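Local structure of argininosuccinate lyase (6RX8) at the interface of chains A and B and the interface of chains A and C. The protein acts as an EDDS lyase, a carbon-nitrogen lyase of the aspartase/fumarase superfamily that cleaves ethylenediamine-N,N'-disuccinic acid with release of fumarate. Numbering follows the deposited sequence. Chains: chain A/B/C, Argininosuccinate lyase.

Contact 1 and contact 2 lie about 82 Å apart, between the centres of their C-alpha atoms, and no residue belongs to both. They nevertheless draw on neighbouring parts of one stretch of the chain: contact 2 uses helix 88-99, and contact 1 uses the 3-10 helix 101-107 that follows it. Each interface is two-fold symmetric, so the same stretch of chain A faces chain C through its helix and chain B through its 3-10 turn. The pair illustrates how small peripheral patches, each a part of a larger interface, may add to the hold of a tetramer, one receiving an inter-helix turn, the other an N-terminal arm.

Contact 1: the interface of chains A and B. Residues chain A 379-382; chain B 101, 104-105.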
ATOM      1  N   GLY A 379     -16.518 -43.935  22.692  1.00 60.04           N
ATOM      2  CA  GLY A 379     -16.160 -43.068  23.792  1.00 59.35           C
ATOM      3  C   GLY A 379     -14.697 -42.721  23.911  1.00 54.46           C
ATOM      4  O   GLY A 379     -14.316 -42.076  24.894  1.00 54.61           O
ATOM      5  N   ILE A 380     -13.856 -43.133  22.954  1.00 52.39           N
ATOM      6  CA  ILE A 380     -12.461 -42.701  22.981  1.00 50.82           C
ATOM      7  C   ILE A 380     -12.412 -41.188  22.768  1.00 49.23           C
ATOM      8  O   ILE A 380     -13.360 -40.570  22.264  1.00 46.34           O
ATOM      9  CB  ILE A 380     -11.597 -43.422  21.935  1.00 47.11           C
ATOM     10  CG1 ILE A 380     -12.135 -43.190  20.522  1.00 48.10           C
ATOM     11  CG2 ILE A 380     -11.521 -44.905  22.251  1.00 46.62           C
ATOM     12  CD1 ILE A 380     -11.284 -43.846  19.437  1.00 49.90           C
ATOM     13  N   ASP A 381     -11.290 -40.586  23.160  1.00 45.50           N
ATOM     14  CA  ASP A 381     -11.123 -39.148  22.998  1.00 48.26           C
ATOM     15  C   ASP A 381     -10.866 -38.805  21.531  1.00 39.87           C
ATOM     16  O   ASP A 381     -10.515 -39.666  20.714  1.00 33.05           O
ATOM     17  CB  ASP A 381      -9.978 -38.625  23.867  1.00 53.77           C
ATOM     18  CG  ASP A 381      -8.621 -39.120  23.409  1.00 51.88           C
ATOM     19  OD1 ASP A 381      -8.308 -40.309  23.640  1.00 50.99           O
ATOM     20  OD2 ASP A 381      -7.880 -38.312  22.807  1.00 49.37           O
ATOM     21  N   TYR A 382     -11.049 -37.521  21.198  1.00 41.47           N
ATOM     22  CA  TYR A 382     -10.994 -37.136  19.793  1.00 37.30           C
ATOM     23  C   TYR A 382      -9.597 -37.359  19.226  1.00 39.67           C
ATOM     24  O   TYR A 382      -9.450 -37.771  18.071  1.00 40.38           O
ATOM     25  CB  TYR A 382     -11.425 -35.682  19.579  1.00 32.70           C
ATOM     26  CG  TYR A 382     -11.699 -35.429  18.104  1.00 30.50           C
ATOM     27  CD1 TYR A 382     -12.907 -35.809  17.539  1.00 31.54           C
ATOM     28  CD2 TYR A 382     -10.731 -34.880  17.269  1.00 30.10           C
ATOM     29  CE1 TYR A 382     -13.166 -35.631  16.195  1.00 31.69           C
ATOM     30  CE2 TYR A 382     -10.981 -34.689  15.909  1.00 29.76           C
ATOM     31  CZ  TYR A 382     -12.209 -35.072  15.381  1.00 31.40           C
ATOM     32  OH  TYR A 382     -12.502 -34.912  14.046  1.00 29.38           O
TER
ATOM     33  N   SER B 101      -6.107 -38.974  28.855  1.00 30.11           N
ATOM     34  CA  SER B 101      -6.659 -38.911  27.509  1.00 32.98           C
ATOM     35  C   SER B 101      -7.952 -38.109  27.429  1.00 31.21           C
ATOM     36  O   SER B 101      -8.300 -37.642  26.340  1.00 29.69           O
ATOM     37  CB  SER B 101      -6.892 -40.325  26.976  1.00 35.93           C
ATOM     38  OG  SER B 101      -7.818 -41.022  27.789  1.00 39.45           O
ATOM     39  N   GLY B 104      -8.367 -34.884  25.337  1.00 29.05           N
ATOM     40  CA  GLY B 104      -8.740 -34.795  23.937  1.00 31.09           C
ATOM     41  C   GLY B 104     -10.194 -34.452  23.713  1.00 31.49           C
ATOM     42  O   GLY B 104     -10.548 -33.926  22.652  1.00 32.31           O
ATOM     43  N   LYS B 105     -11.047 -34.711  24.697  1.00 25.44           N
ATOM     44  CA  LYS B 105     -12.464 -34.466  24.500  1.00 22.99           C
ATOM     45  C   LYS B 105     -12.789 -32.983  24.464  1.00 22.46           C
ATOM     46  O   LYS B 105     -13.877 -32.614  24.017  1.00 23.48           O
ATOM     47  CB  LYS B 105     -13.277 -35.151  25.590  1.00 24.68           C
ATOM     48  CG  LYS B 105     -13.262 -36.655  25.495  1.00 28.80           C
ATOM     49  CD  LYS B 105     -14.421 -37.254  26.274  1.00 30.88           C
ATOM     50  CE  LYS B 105     -14.491 -38.748  26.073  1.00 33.86           C
ATOM     51  NZ  LYS B 105     -15.684 -39.334  26.743  1.00 34.05           N
TER
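The turn between helices 367-378 and 382-399 of chain A, led by A:Asp381, settles on the 3-10 helix 101-107 of chain B, whose B:Ser101, B:Gly104 and B:Lys105 receive it. A:Asp381 is the residue just before helix 382-399, and its side chain reaches across between B:Ser101 and B:Gly104. The carboxylate carbon CG of A:Asp381 lies 3.3 Å from the carbonyl O of B:Ser101, with the two carboxylate oxygens diverging from there. OD1 of A:Asp381 approaches the side-chain carbon CB of B:Ser101 at 3.6 Å. The other branch, OD2 of A:Asp381, comes to 3.8 Å from CA of B:Gly104, where no side chain stands in between. This placement follows from a chi1 of 68°, which tucks CG between the backbone N and the carbonyl carbon of its own residue. The next residue adds a smaller touch: CB of A:Tyr382 stands 3.6 Å from the carbonyl O of B:Gly104, while its ring is directed away from B:Gly104.

B:Lys105 runs alongside the turn from the other flank. Its chain is extended beyond CG, and its root packs against the A:Asp381 backbone, CG of B:Lys105 being 4.1 Å from CA of A:Asp381. Farther out, CE of B:Lys105 is 3.5 Å from the carbonyl O of A:Gly379. The amine NZ of B:Lys105 is 3.6 Å from that same oxygen of A:Gly379, too far to count as a bond, although the pairing of charge and dipole is probably favourable. Replacing A:Asp381 by an alanine would probably open a gap above B:Ser101 and B:Gly104, since the carboxylate branches that pack on them would be gone.

The patch hides 160 Å² in all. It appears to steady the turn in the C-terminal region of one subunit against its neighbour, contributing a peripheral support to the tetramer.

Contact 2: the interface of chains A and C. Residues chain A 89-90, 93, 97; chain C 5, 8.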
ATOM      1  N   LEU A  89     -13.267  28.715 -11.482  1.00 17.99           N
ATOM      2  CA  LEU A  89     -12.975  30.075 -11.923  1.00 18.55           C
ATOM      3  C   LEU A  89     -13.234  30.264 -13.414  1.00 18.77           C
ATOM      4  O   LEU A  89     -13.794  31.311 -13.783  1.00 19.19           O
ATOM      5  CB  LEU A  89     -11.546  30.470 -11.544  1.00 18.49           C
ATOM      6  CG  LEU A  89     -11.396  30.881 -10.072  1.00 18.13           C
ATOM      7  CD1 LEU A  89      -9.970  31.311  -9.797  1.00 18.17           C
ATOM      8  CD2 LEU A  89     -12.357  32.022  -9.680  1.00 18.45           C
ATOM      9  N   PRO A  90     -12.871  29.340 -14.312  1.00 19.18           N
ATOM     10  CA  PRO A  90     -13.328  29.494 -15.710  1.00 20.52           C
ATOM     11  C   PRO A  90     -14.845  29.533 -15.847  1.00 20.71           C
ATOM     12  O   PRO A  90     -15.377  30.301 -16.663  1.00 19.79           O
ATOM     13  CB  PRO A  90     -12.709  28.274 -16.413  1.00 19.09           C
ATOM     14  CG  PRO A  90     -11.482  27.960 -15.595  1.00 19.37           C
ATOM     15  CD  PRO A  90     -11.893  28.244 -14.166  1.00 20.48           C
ATOM     16  N   ALA A  93     -16.081  32.906 -14.784  1.00 20.84           N
ATOM     17  CA  ALA A  93     -15.724  33.917 -15.777  1.00 20.62           C
ATOM     18  C   ALA A  93     -16.633  33.833 -16.995  1.00 21.04           C
ATOM     19  O   ALA A  93     -17.033  34.860 -17.554  1.00 21.56           O
ATOM     20  CB  ALA A  93     -14.256  33.761 -16.186  1.00 20.55           C
ATOM     21  N   ARG A  97     -19.096  36.659 -18.456  1.00 23.56           N
ATOM     22  CA  ARG A  97     -19.176  37.069 -19.853  1.00 24.90           C
ATOM     23  C   ARG A  97     -20.590  36.912 -20.399  1.00 25.34           C
ATOM     24  O   ARG A  97     -20.954  37.596 -21.364  1.00 24.28           O
ATOM     25  CB  ARG A  97     -18.197  36.266 -20.704  1.00 24.61           C
ATOM     26  CG  ARG A  97     -16.727  36.587 -20.469  1.00 26.61           C
ATOM     27  CD  ARG A  97     -15.862  35.929 -21.548  1.00 27.88           C
ATOM     28  NE  ARG A  97     -15.991  34.475 -21.500  1.00 29.71           N
ATOM     29  CZ  ARG A  97     -15.214  33.686 -20.763  1.00 28.29           C
ATOM     30  NH1 ARG A  97     -14.243  34.215 -20.034  1.00 25.76           N
ATOM     31  NH2 ARG A  97     -15.398  32.377 -20.760  1.00 28.68           N
TER
ATOM     32  N   VAL C   5      -9.862  33.218 -24.606  1.00 45.97           N
ATOM     33  CA  VAL C   5     -10.212  33.823 -23.325  1.00 46.14           C
ATOM     34  C   VAL C   5      -9.052  33.701 -22.327  1.00 40.34           C
ATOM     35  O   VAL C   5      -8.257  32.768 -22.408  1.00 34.14           O
ATOM     36  CB  VAL C   5     -11.490  33.180 -22.734  1.00 49.05           C
ATOM     37  CG1 VAL C   5     -12.611  33.139 -23.769  1.00 45.64           C
ATOM     38  CG2 VAL C   5     -11.194  31.781 -22.203  1.00 53.31           C
ATOM     39  N   ALA C   8      -8.635  32.110 -16.385  1.00 23.27           N
ATOM     40  CA  ALA C   8      -9.414  32.739 -15.327  1.00 24.33           C
ATOM     41  C   ALA C   8      -8.831  32.498 -13.941  1.00 23.57           C
ATOM     42  O   ALA C   8      -9.274  33.141 -12.984  1.00 23.32           O
ATOM     43  CB  ALA C   8     -10.864  32.256 -15.385  1.00 24.14           C
TER
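The methyl group of C:Ala8 forms the apolar centre, resting on the early turns of helix 88-99 of chain A, against A:Leu89, A:Pro90 and A:Ala93. CB of C:Ala8 lies 3.7 Å from CA of A:Pro90. One turn further along, CB of A:Ala93 meets the same CB of C:Ala8 at 3.8 Å, methyl against methyl. A methyl this small can come down almost to the helix backbone, and CB of C:Ala8 is 3.5 Å from the carbonyl O of A:Leu89. C:Ala8 hides 66 Å², much of the surface that the patch removes from solvent.

Outward from this core, the side chain of A:Leu89 passes beside the backbone of C:Ala8. Its branch methyl CD1 stands 3.7 Å from the carbonyl O of C:Ala8, so aliphatic carbon borders a peptide oxygen at this end of the patch.

At the other end lies the polar rim, made by A:Arg97. Its guanidinium is used as a flat surface: CG1 of C:Val5 sits over the centre of one face, 4.0 Å above the plane, and the two side chains cross at about a right angle. The opposite face is backed by the carbonyl O of A:Ala93, 3.7 Å above the plane and displaced toward the rim. A bend in the arginine chain, with chi3 at -62°, turns the guanidinium back toward its own helix and places it between that oxygen and the valine. This placing of a methyl over the guanidinium is best read as a loose cover, because C:Val5 is poorly ordered.

A:Leu89, A:Ala93 and A:Arg97 follow one another at four-residue intervals and thus present one side of helix 88-99. Along that side lies the N-terminal arm of chain C, ahead of its first helix 20-31, where it probably acts as a peripheral strap between subunits of the tetramer.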